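Long-range contact in S12 family peptidase (Streptomyces sp. 82F2, PDB 3WWX), which is a D-stereospecific amidohydrolase of the beta-lactamase-like S12 family, which probably cleaves amide bonds of D-amino acid substrates: residues Leu14-Gln28 with Trp36-Tyr49. Sequence-based numbering, arbitrary orientation.
Sequences LEAAVADGVPGAVAQ and WTGTAGERGGDDRY
A25 and A40 form a hydrogen-bonded pair in the antiparallel beta hairpin of strands 24-31 and 36-41. The hairpin ends the central sheet of this beta-lactamase-type fold, with 36-41 as one of its two edge strands. A27 and G38 form the next hydrogen-bonded pair, with bonds both ways. The N-terminal helix 8-19 packs on the face that bears A25, A27 and A40. There L14 CB lies 3.9 Å from A40 CB, and V18 CG2 lies 3.7 Å from the same methyl. L14 CD1 also rests on the backbone of G38 and reaches the ring of W36. One face of this ring lies over G38 N, offset toward the rim.

The other face is packed by the loop after strand 36-41, residues 42-47, which folds back over V26. V26 CG1 sits over the centre of the R43 guanidinium, 3.7 Å above its plane, while V26 CG2 turns to G45 O. The bend of the R43 chain at chi2 (71°) brings NH1 to G24 O, 3.0 Å away. D47 OD2 takes R43 NE in a salt bridge, and N325 OD1 accepts from NH2. At least three polar partners thus hold the guanidinium against V26.

The solvent side is looser. Beside the helix, where E15 and G41 are exposed, a water links E15 OE1 to G41 N. At the far end Q28 is buried, and its OE1 bonds to R35, just before strand 36-41. Its neighbour D46 is exposed, and a second water joins D46 OD1 to Q28 NE2. The same NE2 donates to G45 O at 3.0 Å.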
loop_
_atom_site.group_PDB
_atom_site.type_symbol
_atom_site.label_atom_id
_atom_site.label_comp_id
_atom_site.label_asym_id
_atom_site.label_seq_id
_atom_site.Cartn_x
_atom_site.Cartn_y
_atom_site.Cartn_z
ATOM N N LEU A 14 -11.804 -8.469 15.200
ATOM C CA LEU A 14 -11.297 -7.214 15.748
ATOM C C LEU A 14 -10.996 -7.376 17.236
ATOM O O LEU A 14 -9.958 -6.905 17.729
ATOM C CB LEU A 14 -12.297 -6.081 15.565
ATOM C CG LEU A 14 -12.645 -5.684 14.120
ATOM C CD1 LEU A 14 -13.646 -4.568 14.096
ATOM C CD2 LEU A 14 -11.382 -5.298 13.349
ATOM N N GLU A 15 -11.917 -8.023 17.956
ATOM C CA GLU A 15 -11.690 -8.276 19.375
ATOM C C GLU A 15 -10.452 -9.148 19.609
ATOM O O GLU A 15 -9.683 -8.916 20.549
ATOM C CB GLU A 15 -12.917 -8.933 20.005
ATOM C CG GLU A 15 -14.187 -8.121 19.922
ATOM C CD GLU A 15 -14.190 -6.887 20.780
ATOM O OE1 GLU A 15 -13.222 -6.680 21.546
ATOM O OE2 GLU A 15 -15.176 -6.113 20.692
ATOM N N ALA A 16 -10.219 -10.136 18.752
ATOM C CA ALA A 16 -9.007 -10.944 18.866
ATOM C C ALA A 16 -7.721 -10.128 18.689
ATOM O O ALA A 16 -6.716 -10.366 19.362
ATOM C CB ALA A 16 -9.033 -12.096 17.895
ATOM N N ALA A 17 -7.745 -9.180 17.756
ATOM C CA ALA A 17 -6.590 -8.319 17.547
ATOM C C ALA A 17 -6.283 -7.507 18.802
ATOM O O ALA A 17 -5.129 -7.382 19.205
ATOM C CB ALA A 17 -6.867 -7.392 16.365
ATOM N N VAL A 18 -7.329 -6.964 19.400
ATOM C CA VAL A 18 -7.183 -6.184 20.623
ATOM C C VAL A 18 -6.672 -7.081 21.757
ATOM O O VAL A 18 -5.775 -6.692 22.500
ATOM C CB VAL A 18 -8.495 -5.474 20.992
ATOM C CG1 VAL A 18 -8.439 -4.869 22.388
ATOM C CG2 VAL A 18 -8.791 -4.369 20.001
ATOM N N ALA A 19 -7.207 -8.294 21.866
ATOM C CA ALA A 19 -6.665 -9.242 22.854
ATOM C C ALA A 19 -5.177 -9.558 22.642
ATOM O O ALA A 19 -4.462 -9.883 23.601
ATOM C CB ALA A 19 -7.472 -10.525 22.842
ATOM N N ASP A 20 -4.711 -9.473 21.395
ATOM C CA ASP A 20 -3.325 -9.760 21.028
ATOM C C ASP A 20 -2.399 -8.573 21.303
ATOM O O ASP A 20 -1.185 -8.686 21.152
ATOM C CB ASP A 20 -3.242 -10.119 19.533
ATOM C CG ASP A 20 -1.928 -10.765 19.151
ATOM O OD1 ASP A 20 -1.499 -11.705 19.864
ATOM O OD2 ASP A 20 -1.318 -10.349 18.134
ATOM N N GLY A 21 -2.987 -7.433 21.669
ATOM C CA GLY A 21 -2.214 -6.248 22.015
ATOM C C GLY A 21 -2.497 -4.998 21.200
ATOM O O GLY A 21 -1.927 -3.954 21.497
ATOM N N VAL A 22 -3.354 -5.077 20.186
ATOM C CA VAL A 22 -3.721 -3.863 19.456
ATOM C C VAL A 22 -4.545 -2.929 20.347
ATOM O O VAL A 22 -5.607 -3.317 20.841
ATOM C CB VAL A 22 -4.529 -4.193 18.174
ATOM C CG1 VAL A 22 -5.035 -2.918 17.490
ATOM C CG2 VAL A 22 -3.679 -4.990 17.214
ATOM N N PRO A 23 -4.097 -1.673 20.540
ATOM C CA PRO A 23 -4.921 -0.793 21.383
ATOM C C PRO A 23 -6.312 -0.494 20.829
ATOM O O PRO A 23 -7.278 -0.427 21.584
ATOM C CB PRO A 23 -4.061 0.480 21.492
ATOM C CG PRO A 23 -2.653 -0.041 21.408
ATOM C CD PRO A 23 -2.751 -1.115 20.333
ATOM N N GLY A 24 -6.425 -0.311 19.515
ATOM C CA GLY A 24 -7.697 -0.036 18.897
ATOM C C GLY A 24 -7.739 -0.553 17.467
ATOM O O GLY A 24 -6.839 -0.264 16.667
ATOM N N ALA A 25 -8.784 -1.317 17.158
ATOM C CA ALA A 25 -8.980 -1.927 15.851
ATOM C C ALA A 25 -10.272 -1.416 15.245
ATOM O O ALA A 25 -11.279 -1.258 15.930
ATOM C CB ALA A 25 -9.031 -3.441 15.991
ATOM N N VAL A 26 -10.250 -1.142 13.947
ATOM C CA VAL A 26 -11.446 -0.719 13.224
ATOM C C VAL A 26 -11.530 -1.439 11.888
ATOM O O VAL A 26 -10.504 -1.713 11.255
ATOM C CB VAL A 26 -11.458 0.821 12.983
ATOM C CG1 VAL A 26 -10.174 1.289 12.292
ATOM C CG2 VAL A 26 -12.681 1.265 12.201
ATOM N N ALA A 27 -12.751 -1.751 11.459
ATOM C CA ALA A 27 -12.987 -2.247 10.106
ATOM C C ALA A 27 -14.358 -1.818 9.652
ATOM O O ALA A 27 -15.245 -1.526 10.468
ATOM C CB ALA A 27 -12.854 -3.767 10.029
ATOM N N GLN A 28 -14.498 -1.704 8.340
ATOM C CA GLN A 28 -15.794 -1.566 7.712
ATOM C C GLN A 28 -15.879 -2.568 6.590
ATOM O O GLN A 28 -14.864 -2.952 6.013
ATOM C CB GLN A 28 -16.011 -0.165 7.165
ATOM C CG GLN A 28 -16.116 0.918 8.226
ATOM C CD GLN A 28 -16.304 2.299 7.621
ATOM O OE1 GLN A 28 -16.809 2.433 6.500
ATOM N NE2 GLN A 28 -15.899 3.339 8.345
ATOM N N TRP A 36 -21.269 -2.022 6.978
ATOM C CA TRP A 36 -21.113 -2.305 8.401
ATOM C C TRP A 36 -19.837 -1.657 8.925
ATOM O O TRP A 36 -18.840 -1.603 8.206
ATOM C CB TRP A 36 -21.001 -3.808 8.606
ATOM C CG TRP A 36 -20.481 -4.242 9.955
ATOM C CD1 TRP A 36 -21.214 -4.427 11.101
ATOM C CD2 TRP A 36 -19.129 -4.575 10.295
ATOM N NE1 TRP A 36 -20.403 -4.840 12.119
ATOM C CE2 TRP A 36 -19.118 -4.954 11.654
ATOM C CE3 TRP A 36 -17.924 -4.598 9.581
ATOM C CZ2 TRP A 36 -17.958 -5.334 12.310
ATOM C CZ3 TRP A 36 -16.773 -4.978 10.238
ATOM C CH2 TRP A 36 -16.796 -5.342 11.586
ATOM N N THR A 37 -19.877 -1.184 10.171
ATOM C CA THR A 37 -18.723 -0.585 10.832
ATOM C C THR A 37 -18.530 -1.260 12.180
ATOM O O THR A 37 -19.482 -1.430 12.960
ATOM C CB THR A 37 -18.919 0.918 11.048
ATOM O OG1 THR A 37 -19.065 1.598 9.799
ATOM C CG2 THR A 37 -17.724 1.521 11.804
ATOM N N GLY A 38 -17.301 -1.658 12.461
ATOM C CA GLY A 38 -16.966 -2.294 13.715
ATOM C C GLY A 38 -15.704 -1.732 14.332
ATOM O O GLY A 38 -14.773 -1.332 13.624
ATOM N N THR A 39 -15.672 -1.700 15.662
ATOM C CA THR A 39 -14.498 -1.300 16.415
ATOM C C THR A 39 -14.297 -2.217 17.598
ATOM O O THR A 39 -15.272 -2.791 18.113
ATOM C CB THR A 39 -14.619 0.141 16.956
ATOM O OG1 THR A 39 -15.826 0.261 17.722
ATOM C CG2 THR A 39 -14.656 1.147 15.829
ATOM N N ALA A 40 -13.054 -2.332 18.040
ATOM C CA ALA A 40 -12.724 -2.972 19.308
ATOM C C ALA A 40 -11.597 -2.191 19.971
ATOM O O ALA A 40 -10.803 -1.512 19.297
ATOM C CB ALA A 40 -12.339 -4.414 19.109
ATOM N N GLY A 41 -11.514 -2.275 21.297
ATOM C CA GLY A 41 -10.551 -1.482 22.035
ATOM C C GLY A 41 -10.912 -0.014 21.987
ATOM O O GLY A 41 -12.082 0.368 21.940
ATOM N N GLU A 42 -9.888 0.831 21.957
ATOM C CA GLU A 42 -10.065 2.267 21.912
ATOM C C GLU A 42 -9.919 2.772 20.478
ATOM O O GLU A 42 -8.815 2.991 19.985
ATOM C CB GLU A 42 -9.063 2.947 22.846
ATOM C CG GLU A 42 -9.377 2.723 24.333
ATOM C CD GLU A 42 -10.730 3.289 24.728
ATOM O OE1 GLU A 42 -10.907 4.524 24.610
ATOM O OE2 GLU A 42 -11.622 2.494 25.132
ATOM N N ARG A 43 -11.052 2.952 19.819
ATOM C CA ARG A 43 -11.044 3.234 18.392
ATOM C C ARG A 43 -12.392 3.720 17.938
ATOM O O ARG A 43 -13.424 3.287 18.488
ATOM C CB ARG A 43 -10.672 1.970 17.616
ATOM C CG ARG A 43 -10.006 2.260 16.284
ATOM C CD ARG A 43 -8.584 2.802 16.468
ATOM N NE ARG A 43 -8.140 3.475 15.229
ATOM C CZ ARG A 43 -7.411 2.911 14.267
ATOM N NH1 ARG A 43 -6.981 1.674 14.361
ATOM N NH2 ARG A 43 -7.102 3.612 13.177
ATOM N N GLY A 44 -12.399 4.613 16.952
ATOM C CA GLY A 44 -13.618 5.108 16.329
ATOM C C GLY A 44 -13.819 4.516 14.937
ATOM O O GLY A 44 -12.854 4.281 14.207
ATOM N N GLY A 45 -15.067 4.275 14.562
ATOM C CA GLY A 45 -15.342 3.567 13.321
ATOM C C GLY A 45 -14.960 4.348 12.080
ATOM O O GLY A 45 -14.698 3.754 11.044
ATOM N N ASP A 46 -14.939 5.673 12.182
ATOM C CA ASP A 46 -14.562 6.554 11.078
ATOM C C ASP A 46 -13.111 7.054 11.183
ATOM O O ASP A 46 -12.716 8.001 10.487
ATOM C CB ASP A 46 -15.527 7.728 11.019
ATOM C CG ASP A 46 -16.956 7.281 10.715
ATOM O OD1 ASP A 46 -17.160 6.484 9.777
ATOM O OD2 ASP A 46 -17.877 7.722 11.443
ATOM N N ASP A 47 -12.323 6.411 12.037
ATOM C CA ASP A 47 -10.923 6.828 12.210
ATOM C C ASP A 47 -10.171 6.805 10.886
ATOM O O ASP A 47 -10.290 5.859 10.071
ATOM C CB ASP A 47 -10.166 5.974 13.225
ATOM C CG ASP A 47 -10.505 6.312 14.679
ATOM O OD1 ASP A 47 -11.313 7.244 14.911
ATOM O OD2 ASP A 47 -9.964 5.615 15.562
ATOM N N ARG A 48 -9.378 7.847 10.702
ATOM C CA ARG A 48 -8.481 7.958 9.563
ATOM C C ARG A 48 -7.117 7.462 9.996
ATOM O O ARG A 48 -6.710 7.642 11.148
ATOM C CB ARG A 48 -8.439 9.416 9.085
ATOM C CG ARG A 48 -9.824 9.892 8.615
ATOM C CD ARG A 48 -9.926 11.338 8.108
ATOM N NE ARG A 48 -11.325 11.624 7.807
ATOM C CZ ARG A 48 -11.794 12.750 7.270
ATOM N NH1 ARG A 48 -10.991 13.722 6.940
ATOM N NH2 ARG A 48 -13.093 12.882 7.052
ATOM N N TYR A 49 -6.399 6.850 9.070
ATOM C CA TYR A 49 -5.128 6.218 9.377
ATOM C C TYR A 49 -4.217 6.232 8.168
ATOM O O TYR A 49 -4.654 6.386 7.018
ATOM C CB TYR A 49 -5.351 4.784 9.888
ATOM C CG TYR A 49 -6.357 3.950 9.102
ATOM C CD1 TYR A 49 -7.690 3.934 9.449
ATOM C CD2 TYR A 49 -5.965 3.175 8.030
ATOM C CE1 TYR A 49 -8.608 3.158 8.763
ATOM C CE2 TYR A 49 -6.883 2.409 7.315
ATOM C CZ TYR A 49 -8.202 2.398 7.694
ATOM O OH TYR A 49 -9.119 1.607 7.011
HETATM O O HOH W 1 -13.309 -4.070 22.643
HETATM O O HOH W 2 -15.870 6.213 7.509
#